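Local atomic coordinates of phosphomethylpyrimidine kinase (PDB entry 2PB9), a protein that probably phosphorylates hydroxymethylpyrimidine and its phosphate and, through the C-terminal ThiN domain present here, joins the pyrimidine and thiazole halves into thiamine phosphate. Residues A[33-38]-A[92-97]; A[42-47]-A[81-86]. One frame throughout, in Å; residues are numbered along the deposited sequence.

Contact 1. Residues A[33-38]-A[92-97]; sequences TNFVYS and YRSAIN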
# COMPACT_ATOMS: atom_id res chain seq x y z
N THR A 33 -14.49 5.78 -18.03
CA THR A 33 -15.77 5.36 -17.52
C THR A 33 -16.48 4.46 -18.53
O THR A 33 -16.51 4.74 -19.73
CB THR A 33 -16.67 6.58 -17.18
OG1 THR A 33 -16.20 7.19 -15.98
CG2 THR A 33 -18.14 6.14 -16.98
N ASN A 34 -17.03 3.36 -18.02
CA ASN A 34 -17.78 2.45 -18.85
C ASN A 34 -19.19 2.40 -18.27
O ASN A 34 -19.38 2.44 -17.05
CB ASN A 34 -17.13 1.07 -18.87
CG ASN A 34 -17.33 0.35 -20.19
OD1 ASN A 34 -16.57 -0.54 -20.55
ND2 ASN A 34 -18.36 0.74 -20.94
N PHE A 35 -20.18 2.35 -19.15
CA PHE A 35 -21.58 2.33 -18.77
C PHE A 35 -22.12 1.04 -19.39
O PHE A 35 -22.03 0.83 -20.61
CB PHE A 35 -22.24 3.58 -19.37
CG PHE A 35 -23.58 3.91 -18.79
CD1 PHE A 35 -24.22 5.10 -19.17
CD2 PHE A 35 -24.23 3.05 -17.92
CE1 PHE A 35 -25.49 5.42 -18.68
CE2 PHE A 35 -25.51 3.35 -17.43
CZ PHE A 35 -26.14 4.54 -17.81
N VAL A 36 -22.67 0.16 -18.56
CA VAL A 36 -23.18 -1.11 -19.08
C VAL A 36 -24.64 -1.41 -18.84
O VAL A 36 -25.29 -0.82 -17.97
CB VAL A 36 -22.38 -2.33 -18.54
CG1 VAL A 36 -20.92 -2.17 -18.87
CG2 VAL A 36 -22.59 -2.49 -17.03
N TYR A 37 -25.15 -2.34 -19.64
CA TYR A 37 -26.52 -2.79 -19.56
C TYR A 37 -26.51 -4.25 -19.98
O TYR A 37 -26.24 -4.58 -21.14
CB TYR A 37 -27.41 -1.96 -20.47
CG TYR A 37 -28.89 -2.15 -20.24
CD1 TYR A 37 -29.36 -2.81 -19.10
CD2 TYR A 37 -29.82 -1.64 -21.15
CE1 TYR A 37 -30.72 -2.97 -18.88
CE2 TYR A 37 -31.18 -1.79 -20.93
CZ TYR A 37 -31.62 -2.45 -19.80
OH TYR A 37 -32.97 -2.58 -19.60
N SER A 38 -26.78 -5.12 -19.02
CA SER A 38 -26.75 -6.55 -19.24
C SER A 38 -28.05 -7.15 -19.76
O SER A 38 -29.10 -6.51 -19.74
CB SER A 38 -26.38 -7.24 -17.92
OG SER A 38 -26.57 -8.63 -18.01
N TYR A 92 -31.30 -5.39 -11.55
CA TYR A 92 -30.32 -4.34 -11.77
C TYR A 92 -29.21 -4.75 -12.71
O TYR A 92 -28.14 -5.18 -12.28
CB TYR A 92 -29.74 -3.90 -10.43
CG TYR A 92 -30.78 -3.21 -9.58
CD1 TYR A 92 -31.87 -3.91 -9.07
CD2 TYR A 92 -30.71 -1.84 -9.36
CE1 TYR A 92 -32.88 -3.27 -8.37
CE2 TYR A 92 -31.72 -1.17 -8.65
CZ TYR A 92 -32.80 -1.90 -8.17
OH TYR A 92 -33.81 -1.25 -7.49
N ARG A 93 -29.47 -4.59 -14.01
CA ARG A 93 -28.49 -4.95 -15.02
C ARG A 93 -27.81 -3.79 -15.70
O ARG A 93 -27.31 -3.92 -16.82
CB ARG A 93 -29.12 -5.85 -16.07
CG ARG A 93 -30.60 -5.66 -16.26
CD ARG A 93 -31.25 -7.02 -16.28
NE ARG A 93 -32.46 -7.02 -17.07
CZ ARG A 93 -32.50 -6.80 -18.38
NH1 ARG A 93 -31.38 -6.57 -19.05
NH2 ARG A 93 -33.66 -6.81 -19.01
N SER A 94 -27.78 -2.65 -15.02
CA SER A 94 -27.12 -1.48 -15.54
C SER A 94 -26.22 -0.97 -14.43
O SER A 94 -26.48 -1.21 -13.24
CB SER A 94 -28.13 -0.40 -15.93
OG SER A 94 -27.47 0.70 -16.55
N ALA A 95 -25.16 -0.27 -14.80
CA ALA A 95 -24.23 0.28 -13.83
C ALA A 95 -23.28 1.23 -14.54
O ALA A 95 -23.28 1.31 -15.77
CB ALA A 95 -23.44 -0.85 -13.14
N ILE A 96 -22.48 1.94 -13.76
CA ILE A 96 -21.49 2.86 -14.31
C ILE A 96 -20.42 3.15 -13.27
O ILE A 96 -20.72 3.26 -12.07
CB ILE A 96 -22.14 4.20 -14.76
CG1 ILE A 96 -21.11 5.06 -15.47
CG2 ILE A 96 -22.68 4.96 -13.55
CD1 ILE A 96 -21.70 6.31 -16.07
N ASN A 97 -19.17 3.24 -13.69
CA ASN A 97 -18.13 3.53 -12.73
C ASN A 97 -17.62 4.95 -12.92
O ASN A 97 -17.30 5.37 -14.04
CB ASN A 97 -16.97 2.52 -12.81
CG ASN A 97 -16.21 2.58 -14.13
OD1 ASN A 97 -16.63 1.99 -15.13
ND2 ASN A 97 -15.08 3.28 -14.13

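Contact 2. Residues A[42-47]-A[81-86]; sequences PYARST and AVLTYM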
# COMPACT_ATOMS: atom_id res chain seq x y z
N PRO A 42 -31.98 -15.89 -17.33
CA PRO A 42 -30.72 -16.59 -17.10
C PRO A 42 -29.74 -16.43 -18.25
O PRO A 42 -28.70 -17.09 -18.27
CB PRO A 42 -31.17 -18.03 -16.94
CG PRO A 42 -32.25 -18.12 -17.98
CD PRO A 42 -33.03 -16.82 -17.78
N TYR A 43 -30.07 -15.57 -19.20
CA TYR A 43 -29.18 -15.37 -20.35
C TYR A 43 -27.90 -14.61 -20.06
O TYR A 43 -26.96 -14.66 -20.85
CB TYR A 43 -29.95 -14.70 -21.48
CG TYR A 43 -31.11 -15.54 -21.90
CD1 TYR A 43 -30.91 -16.86 -22.31
CD2 TYR A 43 -32.41 -15.06 -21.83
CE1 TYR A 43 -31.97 -17.68 -22.64
CE2 TYR A 43 -33.48 -15.87 -22.16
CZ TYR A 43 -33.26 -17.18 -22.56
OH TYR A 43 -34.32 -18.00 -22.85
N ALA A 44 -27.85 -13.93 -18.92
CA ALA A 44 -26.67 -13.18 -18.53
C ALA A 44 -25.67 -14.12 -17.85
O ALA A 44 -25.60 -14.19 -16.63
CB ALA A 44 -27.08 -12.06 -17.58
N ARG A 45 -24.90 -14.84 -18.65
CA ARG A 45 -23.93 -15.79 -18.12
C ARG A 45 -22.47 -15.31 -18.24
O ARG A 45 -21.58 -15.86 -17.60
CB ARG A 45 -24.12 -17.15 -18.83
CG ARG A 45 -23.24 -18.31 -18.31
CD ARG A 45 -23.41 -18.55 -16.81
NE ARG A 45 -24.67 -17.99 -16.33
CZ ARG A 45 -25.17 -18.15 -15.11
NH1 ARG A 45 -24.51 -18.87 -14.20
NH2 ARG A 45 -26.32 -17.57 -14.79
N SER A 46 -22.23 -14.28 -19.03
CA SER A 46 -20.87 -13.78 -19.17
C SER A 46 -20.86 -12.31 -19.58
O SER A 46 -21.91 -11.76 -19.94
CB SER A 46 -20.09 -14.61 -20.19
OG SER A 46 -20.65 -14.48 -21.48
N THR A 47 -19.69 -11.69 -19.51
CA THR A 47 -19.56 -10.29 -19.89
C THR A 47 -19.94 -10.11 -21.37
O THR A 47 -20.18 -9.00 -21.85
CB THR A 47 -18.12 -9.79 -19.71
OG1 THR A 47 -17.29 -10.34 -20.74
CG2 THR A 47 -17.59 -10.20 -18.33
N ALA A 81 -19.01 -6.97 -12.39
CA ALA A 81 -19.60 -6.34 -11.23
C ALA A 81 -21.13 -6.38 -11.28
O ALA A 81 -21.78 -6.83 -10.33
CB ALA A 81 -19.13 -4.89 -11.14
N VAL A 82 -21.69 -5.91 -12.40
CA VAL A 82 -23.14 -5.89 -12.56
C VAL A 82 -23.68 -7.31 -12.61
O VAL A 82 -24.74 -7.60 -12.08
CB VAL A 82 -23.57 -5.11 -13.84
CG1 VAL A 82 -23.66 -6.03 -15.04
CG2 VAL A 82 -24.90 -4.46 -13.62
N LEU A 83 -22.92 -8.20 -13.24
CA LEU A 83 -23.31 -9.59 -13.37
C LEU A 83 -23.41 -10.22 -11.98
O LEU A 83 -24.39 -10.88 -11.65
CB LEU A 83 -22.30 -10.33 -14.26
CG LEU A 83 -22.84 -11.21 -15.41
CD1 LEU A 83 -24.07 -10.59 -16.04
CD2 LEU A 83 -21.75 -11.41 -16.45
N THR A 84 -22.39 -9.98 -11.15
CA THR A 84 -22.35 -10.50 -9.79
C THR A 84 -23.45 -9.88 -8.93
O THR A 84 -24.08 -10.54 -8.10
CB THR A 84 -20.97 -10.21 -9.14
OG1 THR A 84 -19.98 -11.05 -9.74
CG2 THR A 84 -21.00 -10.45 -7.63
N TYR A 85 -23.68 -8.59 -9.15
CA TYR A 85 -24.69 -7.85 -8.42
C TYR A 85 -26.07 -8.45 -8.70
O TYR A 85 -26.90 -8.56 -7.80
CB TYR A 85 -24.65 -6.39 -8.87
CG TYR A 85 -25.52 -5.44 -8.08
CD1 TYR A 85 -24.98 -4.65 -7.06
CD2 TYR A 85 -26.86 -5.28 -8.40
CE1 TYR A 85 -25.76 -3.71 -6.39
CE2 TYR A 85 -27.66 -4.35 -7.75
CZ TYR A 85 -27.10 -3.56 -6.74
OH TYR A 85 -27.89 -2.62 -6.11
N MSE A 86 -26.30 -8.86 -9.94
CA MSE A 86 -27.58 -9.46 -10.33
C MSE A 86 -27.87 -10.75 -9.56
O MSE A 86 -29.03 -11.12 -9.37
CB MSE A 86 -27.60 -9.73 -11.84
CG MSE A 86 -27.77 -8.46 -12.67
SE MSE A 86 -27.28 -8.60 -14.55
CE MSE A 86 -28.98 -9.16 -15.28

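Contact 1. Residues A[33-38]-A[92-97]
Strand 35-38 and strand 94-97 run antiparallel, with their short axes 4.8 Å apart at closest approach and 161° between their directions. V36 and A95 make the hydrogen-bonded pair: V36 N reaches A95 O at 3.1 Å and A95 N reaches V36 O at 3.2 Å, each donor above the carbonyl plane. F35 with I96 and Y37 with S94 are the flanking non-hydrogen-bonded pairs, and a nearly straight bond from S38 N to R93 O follows. These neighbours lie amid the mixed sheet of the ThiN domain, where helix 176-185 packs on the face bearing F35, Y37, S94 and I96. On that face S94 OG, anti to its backbone N (chi1 -175°), gives V36 O a second bond of 3.0 Å, nearly along the C=O axis, so two donors grip one carbonyl. The same hydroxyl sits at the edge of the F35 ring, as does A95 O, while I96 CD1 lies over one ring face near its rim. R93 CG and the guanidinium end lie by Y37 CE1. At the other end T33 OG1 donates to N97 O at 2.9 Å in the carbonyl plane, and N34 N approaches N97 OD1 at 3.2 Å from above the amide plane; N97 ND2, bonded to G32 O, also holds that amide's rotation. A phosphate ion beside the N34 side chain, probably from the crystallisation liquor, may mark a pocket.

Contact 2. Residues A[42-47]-A[81-86]
Apolar side-chain packing comes first here, and L83 carries most of it. Its two methyls divide the work: CD1 meets the methyl of A44, with L83 CD1 and A44 CB 3.7 Å apart, while CD2 goes to the backbone further along the loop. M86, a selenomethionine, comes to the same alanine more loosely from one helical turn later. Its CG is anti to the carbonyl carbon and the chain bends at chi3 (90°), which brings the terminal methyl near A44, with M86 CE and A44 CB 4.2 Å apart. A44 CB thus points at the helix and meets a branch of L83 and the tip of M86.

The second kind of contact is methyl against peptide. L83 CD2 stands over the flat face of the S46-T47 peptide, 3.4 Å from S46 C and 3.7 Å from T47 N. The loop leading from strand 35-38 to strand 50-53 is in this way laid along one side of helix 77-86, whose other flank, through T84 and Y85, faces helix 138-149. An alanine in place of L83 would lose both methyls, and so would probably give up the CD2 contact over the S46-T47 peptide and the CD1 packing on A44, loosening the loop on the helix.

Polar interactions shape the loop itself. A44 is the centre of an inverse gamma turn, closed by a weak bond from R45 N to Y43 O, and this turn presents its methyl to the helix. The same R45 N-H, shared in this way, and S46 N after it donate to D49 OD2, so a single carboxylate oxygen gathers two successive backbone N-H groups, while S46 OG is weakly bonded to K48 N.

From the N terminus, helix 5-21 precedes strand 35-38; the chain then passes through the loop that holds 42-47, strand 50-53, the hairpin 57-59/64-66 and strand 70-72 before entering helix 77-86. Contact 2 closes when that helix meets the loop; contact 1 closes only afterwards, when strand 94-98 returns beside strand 35-38. Contact 2 is therefore nested inside the loop closed by contact 1. The two touch at the end of the strand pair: the methyl M86 CE packs against R93 CD at 3.3 Å, and S38 OG lies 3.5 Å from A44 CB. Between them they tie together the central strands, helix 77-86 and the loop leading to strand 50-53.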